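Local structure of glycerophosphodiester phosphodiesterase (Cytophaga hutchinsonii ATCC 33406, 3CH0) at residues 181-195 with 207-219. The protein belongs to the glycerophosphoryl diester phosphodiesterase family, whose members share a TIM-barrel fold. Numbering follows the deposited sequence. Where two conformers were deposited one is given.
Sequences LEYMHSQYPDIKLSY and LEKLSFTPAVYSP. With EDO (1,2-ethanediol), chain F; EDO (1,2-ethanediol), chain R.
Glu182 OE2 accepts two hydrogen bonds, one from Ser211 N at 2.8 Å (N-H...O angle 154°), on the lone pair facing the other oxygen, and one from a water that also donates to Lys209 O. Its twin OE1 accepts Ser211 OG at 2.6 Å, again on the syn side, and both carboxylate oxygens thus clasp one serine. A bend at chi2 (-71°) brings the carboxylate to the edge of the Phe212 ring. That ring stacks face to face on the His185 imidazole, planes 5° apart and centroids 3.8 Å apart. Leu193 CD1 touches Phe212 CZ at 3.6 Å. Farther along, Leu210 CD1 sits over one face of the Tyr195 ring, 3.8 Å from its centroid, while Tyr195 OH is hydrogen-bonded to Gln206 O. Backbone hydrogen bonds from Val216 N to Leu193 O, Tyr195 N to Val216 O (3.0 Å) and Ser218 N to Tyr195 O join parallel strands 192-197 and 216-219. The two strands, with helix 203-207 between them in the chain, form a beta-alpha-beta unit; strand 171-175 continues the barrel sheet beyond 192-197, strand 238-239 beyond 216-219, and helix 178-187 packs outside against the loop 208-215.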
loop_
_atom_site.group_PDB
_atom_site.type_symbol
_atom_site.label_atom_id
_atom_site.label_comp_id
_atom_site.label_asym_id
_atom_site.label_seq_id
_atom_site.Cartn_x
_atom_site.Cartn_y
_atom_site.Cartn_z
ATOM N N LEU A 181 4.311 13.370 -3.329
ATOM C CA LEU A 181 4.536 13.811 -1.950
ATOM C C LEU A 181 4.569 15.353 -1.822
ATOM O O LEU A 181 4.011 15.924 -0.914
ATOM C CB LEU A 181 5.769 13.148 -1.374
ATOM C CG LEU A 181 5.758 11.629 -1.362
ATOM C CD1 LEU A 181 7.150 11.098 -0.958
ATOM C CD2 LEU A 181 4.622 11.120 -0.471
ATOM N N GLU A 182 5.242 15.998 -2.773
ATOM C CA GLU A 182 5.306 17.468 -2.740
ATOM C C GLU A 182 3.921 18.077 -2.887
ATOM O O GLU A 182 3.559 19.071 -2.204
ATOM C CB GLU A 182 6.238 18.020 -3.824
ATOM C CG GLU A 182 7.696 17.670 -3.636
ATOM C CD GLU A 182 8.421 18.352 -2.508
ATOM O OE1 GLU A 182 7.877 19.259 -1.813
ATOM O OE2 GLU A 182 9.622 17.986 -2.296
ATOM N N TYR A 183 3.149 17.557 -3.833
ATOM C CA TYR A 183 1.789 18.053 -4.099
ATOM C C TYR A 183 0.922 17.896 -2.860
ATOM O O TYR A 183 0.206 18.809 -2.405
ATOM C CB TYR A 183 1.165 17.319 -5.278
ATOM C CG TYR A 183 -0.223 17.819 -5.571
ATOM C CD1 TYR A 183 -0.403 18.941 -6.335
ATOM C CD2 TYR A 183 -1.335 17.211 -5.000
ATOM C CE1 TYR A 183 -1.666 19.442 -6.599
ATOM C CE2 TYR A 183 -2.626 17.681 -5.283
ATOM C CZ TYR A 183 -2.790 18.822 -6.074
ATOM O OH TYR A 183 -4.037 19.350 -6.364
HETATM N N MSE A 184 0.932 16.688 -2.292
HETATM C CA MSE A 184 0.181 16.436 -1.060
HETATM C C MSE A 184 0.575 17.347 0.079
HETATM O O MSE A 184 -0.277 17.896 0.796
HETATM C CB MSE A 184 0.387 15.000 -0.572
HETATM C CG MSE A 184 -0.188 13.918 -1.438
HETATM SE SE MSE A 184 -2.133 13.927 -1.467
HETATM C CE MSE A 184 -2.440 13.658 0.403
ATOM N N HIS A 185 1.874 17.543 0.262
ATOM C CA HIS A 185 2.361 18.357 1.351
ATOM C C HIS A 185 1.937 19.789 1.215
ATOM O O HIS A 185 1.579 20.429 2.229
ATOM C CB HIS A 185 3.856 18.266 1.381
ATOM C CG HIS A 185 4.487 19.083 2.462
ATOM N ND1 HIS A 185 4.348 18.803 3.801
ATOM C CD2 HIS A 185 5.308 20.165 2.378
ATOM C CE1 HIS A 185 5.031 19.704 4.504
ATOM N NE2 HIS A 185 5.651 20.512 3.662
ATOM N N SER A 186 1.936 20.315 -0.006
ATOM C CA SER A 186 1.553 21.723 -0.168
ATOM C C SER A 186 0.045 21.967 -0.254
ATOM O O SER A 186 -0.403 23.058 0.148
ATOM C CB SER A 186 2.218 22.327 -1.376
ATOM O OG SER A 186 1.679 21.801 -2.558
ATOM N N GLN A 187 -0.729 21.007 -0.794
ATOM C CA GLN A 187 -2.158 21.164 -0.920
ATOM C C GLN A 187 -2.983 20.632 0.256
ATOM O O GLN A 187 -4.055 21.182 0.614
ATOM C CB GLN A 187 -2.649 20.529 -2.218
ATOM C CG GLN A 187 -1.989 21.101 -3.460
ATOM C CD GLN A 187 -1.978 22.643 -3.475
ATOM O OE1 GLN A 187 -3.036 23.290 -3.393
ATOM N NE2 GLN A 187 -0.783 23.228 -3.497
ATOM N N TYR A 188 -2.494 19.548 0.857
ATOM C CA TYR A 188 -3.219 18.835 1.907
ATOM C C TYR A 188 -2.313 18.512 3.077
ATOM O O TYR A 188 -2.095 17.356 3.415
ATOM C CB TYR A 188 -3.850 17.544 1.335
ATOM C CG TYR A 188 -4.690 17.788 0.129
ATOM C CD1 TYR A 188 -5.878 18.537 0.208
ATOM C CD2 TYR A 188 -4.306 17.301 -1.090
ATOM C CE1 TYR A 188 -6.656 18.779 -0.909
ATOM C CE2 TYR A 188 -5.034 17.528 -2.225
ATOM C CZ TYR A 188 -6.263 18.274 -2.145
ATOM O OH TYR A 188 -6.957 18.507 -3.310
ATOM N N PRO A 189 -1.744 19.538 3.722
ATOM C CA PRO A 189 -0.737 19.341 4.782
ATOM C C PRO A 189 -1.205 18.594 6.008
ATOM O O PRO A 189 -0.360 18.181 6.801
ATOM C CB PRO A 189 -0.339 20.770 5.157
ATOM C CG PRO A 189 -1.477 21.566 4.716
ATOM C CD PRO A 189 -2.037 20.971 3.510
ATOM N N ASP A 190 -2.520 18.397 6.160
ATOM C CA ASP A 190 -3.039 17.665 7.314
ATOM C C ASP A 190 -2.965 16.138 7.158
ATOM O O ASP A 190 -3.249 15.379 8.124
ATOM C CB ASP A 190 -4.450 18.091 7.723
ATOM C CG ASP A 190 -5.479 17.990 6.607
ATOM O OD1 ASP A 190 -5.121 17.977 5.406
ATOM O OD2 ASP A 190 -6.695 18.003 6.960
ATOM N N ILE A 191 -2.594 15.661 5.962
ATOM C CA ILE A 191 -2.526 14.217 5.750
ATOM C C ILE A 191 -1.081 13.757 5.852
ATOM O O ILE A 191 -0.214 14.271 5.172
ATOM C CB ILE A 191 -3.112 13.820 4.414
ATOM C CG1 ILE A 191 -4.597 14.197 4.352
ATOM C CG2 ILE A 191 -2.846 12.295 4.126
ATOM C CD1 ILE A 191 -5.190 14.028 2.955
ATOM N N LYS A 192 -0.808 12.878 6.808
ATOM C CA LYS A 192 0.532 12.350 7.057
ATOM C C LYS A 192 1.084 11.704 5.775
ATOM O O LYS A 192 0.316 11.054 5.084
ATOM C CB LYS A 192 0.545 11.295 8.146
ATOM C CG LYS A 192 0.333 11.837 9.556
ATOM C CD LYS A 192 0.474 10.744 10.642
ATOM C CE LYS A 192 -0.620 9.653 10.558
ATOM N NZ LYS A 192 -1.996 10.150 10.754
ATOM N N LEU A 193 2.383 11.895 5.485
ATOM C CA LEU A 193 3.000 11.289 4.318
ATOM C C LEU A 193 4.063 10.296 4.721
ATOM O O LEU A 193 4.830 10.504 5.673
ATOM C CB LEU A 193 3.574 12.372 3.425
ATOM C CG LEU A 193 2.610 13.437 2.938
ATOM C CD1 LEU A 193 3.356 14.443 2.042
ATOM C CD2 LEU A 193 1.424 12.819 2.178
ATOM N N SER A 194 4.161 9.232 3.915
ATOM C CA SER A 194 5.218 8.300 3.983
ATOM C C SER A 194 6.022 8.246 2.675
ATOM O O SER A 194 5.469 8.087 1.562
ATOM C CB SER A 194 4.641 6.903 4.254
ATOM O OG SER A 194 5.697 5.909 4.166
ATOM N N TYR A 195 7.353 8.374 2.822
ATOM C CA TYR A 195 8.249 8.373 1.726
ATOM C C TYR A 195 8.854 6.978 1.511
ATOM O O TYR A 195 9.607 6.454 2.328
ATOM C CB TYR A 195 9.379 9.361 2.094
ATOM C CG TYR A 195 10.510 9.538 1.142
ATOM C CD1 TYR A 195 10.324 9.456 -0.237
ATOM C CD2 TYR A 195 11.737 9.982 1.620
ATOM C CE1 TYR A 195 11.383 9.706 -1.123
ATOM C CE2 TYR A 195 12.781 10.236 0.779
ATOM C CZ TYR A 195 12.611 10.122 -0.580
ATOM O OH TYR A 195 13.629 10.387 -1.502
ATOM N N LEU A 207 16.723 12.022 1.619
ATOM C CA LEU A 207 15.884 13.052 2.161
ATOM C C LEU A 207 16.029 14.368 1.411
ATOM O O LEU A 207 15.064 15.142 1.356
ATOM C CB LEU A 207 16.159 13.244 3.651
ATOM C CG LEU A 207 15.789 12.092 4.590
ATOM C CD1 LEU A 207 16.224 12.299 6.035
ATOM C CD2 LEU A 207 14.289 11.772 4.516
ATOM N N GLU A 208 17.185 14.594 0.787
ATOM C CA GLU A 208 17.381 15.807 -0.006
ATOM C C GLU A 208 16.533 15.852 -1.273
ATOM O O GLU A 208 16.384 16.921 -1.895
ATOM C CB GLU A 208 18.874 16.011 -0.340
ATOM C CG GLU A 208 19.643 16.476 0.859
ATOM C CD GLU A 208 21.154 16.494 0.679
ATOM O OE1 GLU A 208 21.650 16.081 -0.392
ATOM O OE2 GLU A 208 21.804 16.932 1.657
ATOM N N LYS A 209 15.924 14.719 -1.634
ATOM C CA LYS A 209 15.026 14.637 -2.785
ATOM C C LYS A 209 13.639 15.255 -2.496
ATOM O O LYS A 209 12.873 15.475 -3.446
ATOM C CB LYS A 209 14.871 13.185 -3.243
ATOM C CG LYS A 209 16.218 12.593 -3.646
ATOM C CD LYS A 209 16.129 11.117 -3.972
ATOM C CE LYS A 209 17.524 10.552 -4.260
ATOM N NZ LYS A 209 17.401 9.075 -4.495
ATOM N N LEU A 210 13.360 15.572 -1.240
ATOM C CA LEU A 210 12.108 16.230 -0.828
ATOM C C LEU A 210 12.434 17.575 -0.208
ATOM O O LEU A 210 13.516 17.749 0.347
ATOM C CB LEU A 210 11.349 15.401 0.226
ATOM C CG LEU A 210 10.729 14.082 -0.261
ATOM C CD1 LEU A 210 10.198 13.306 0.944
ATOM C CD2 LEU A 210 9.666 14.315 -1.275
ATOM N N SER A 211 11.493 18.504 -0.284
ATOM C CA SER A 211 11.645 19.830 0.306
ATOM C C SER A 211 11.223 19.932 1.778
ATOM O O SER A 211 11.295 21.008 2.389
ATOM C CB SER A 211 10.812 20.833 -0.515
ATOM O OG SER A 211 9.418 20.674 -0.226
ATOM N N PHE A 212 10.814 18.820 2.371
ATOM C CA PHE A 212 10.265 18.781 3.707
ATOM C C PHE A 212 10.550 17.399 4.262
ATOM O O PHE A 212 10.923 16.453 3.535
ATOM C CB PHE A 212 8.749 19.017 3.658
ATOM C CG PHE A 212 8.013 17.928 2.951
ATOM C CD1 PHE A 212 7.953 17.890 1.589
ATOM C CD2 PHE A 212 7.365 16.932 3.691
ATOM C CE1 PHE A 212 7.303 16.828 0.936
ATOM C CE2 PHE A 212 6.687 15.891 3.041
ATOM C CZ PHE A 212 6.665 15.861 1.672
ATOM N N THR A 213 10.335 17.274 5.552
ATOM C CA THR A 213 10.551 16.010 6.265
ATOM C C THR A 213 9.177 15.351 6.406
ATOM O O THR A 213 8.297 15.875 7.078
ATOM C CB THR A 213 11.157 16.245 7.660
ATOM O OG1 THR A 213 12.400 16.926 7.490
ATOM C CG2 THR A 213 11.394 14.922 8.373
ATOM N N PRO A 214 8.999 14.162 5.799
ATOM C CA PRO A 214 7.720 13.469 5.895
ATOM C C PRO A 214 7.534 12.827 7.271
ATOM O O PRO A 214 8.473 12.708 8.065
ATOM C CB PRO A 214 7.852 12.367 4.819
ATOM C CG PRO A 214 9.314 12.062 4.807
ATOM C CD PRO A 214 9.995 13.415 5.050
ATOM N N ALA A 215 6.314 12.390 7.541
ATOM C CA ALA A 215 6.045 11.694 8.780
ATOM C C ALA A 215 6.772 10.337 8.961
ATOM O O ALA A 215 7.187 9.973 10.085
ATOM C CB ALA A 215 4.543 11.479 8.978
ATOM N N VAL A 216 6.834 9.594 7.849
ATOM C CA VAL A 216 7.318 8.226 7.862
ATOM C C VAL A 216 8.372 8.096 6.781
ATOM O O VAL A 216 8.184 8.612 5.682
ATOM C CB VAL A 216 6.175 7.214 7.659
ATOM C CG1 VAL A 216 6.668 5.796 7.543
ATOM C CG2 VAL A 216 5.146 7.328 8.771
ATOM N N TYR A 217 9.473 7.426 7.134
ATOM C CA TYR A 217 10.457 6.988 6.188
ATOM C C TYR A 217 10.213 5.482 6.015
ATOM O O TYR A 217 10.202 4.722 6.996
ATOM C CB TYR A 217 11.868 7.260 6.720
ATOM C CG TYR A 217 12.947 7.039 5.722
ATOM C CD1 TYR A 217 13.162 7.932 4.669
ATOM C CD2 TYR A 217 13.738 5.921 5.797
ATOM C CE1 TYR A 217 14.135 7.732 3.719
ATOM C CE2 TYR A 217 14.704 5.717 4.871
ATOM C CZ TYR A 217 14.939 6.637 3.837
ATOM O OH TYR A 217 15.907 6.471 2.858
ATOM N N SER A 218 10.006 5.045 4.787
ATOM C CA SER A 218 9.527 3.672 4.534
ATOM C C SER A 218 10.415 3.039 3.447
ATOM O O SER A 218 10.039 3.004 2.272
ATOM C CB SER A 218 8.046 3.698 4.136
ATOM O OG SER A 218 7.505 2.406 4.068
ATOM N N PRO A 219 11.600 2.511 3.840
ATOM C CA PRO A 219 12.533 1.889 2.922
ATOM C C PRO A 219 12.376 0.375 2.783
ATOM O O PRO A 219 11.878 -0.275 3.685
ATOM C CB PRO A 219 13.869 2.171 3.623
ATOM C CG PRO A 219 13.510 1.985 5.072
ATOM C CD PRO A 219 12.127 2.548 5.218
HETATM C C1 EDO F . 14.521 19.300 4.363
HETATM O O1 EDO F . 13.337 19.314 5.177
HETATM C C2 EDO F . 14.280 18.438 3.130
HETATM O O2 EDO F . 15.454 18.223 2.329
HETATM C C1 EDO R . 13.655 19.196 -3.120
HETATM O O1 EDO R . 13.923 20.540 -2.710
HETATM C C2 EDO R . 14.199 18.913 -4.516
HETATM O O2 EDO R . 15.470 18.256 -4.433
HETATM O O HOH W 1 10.782 16.770 -4.516
HETATM O O HOH W 2 3.852 14.130 6.736
HETATM O O HOH W 3 4.878 3.375 3.807
#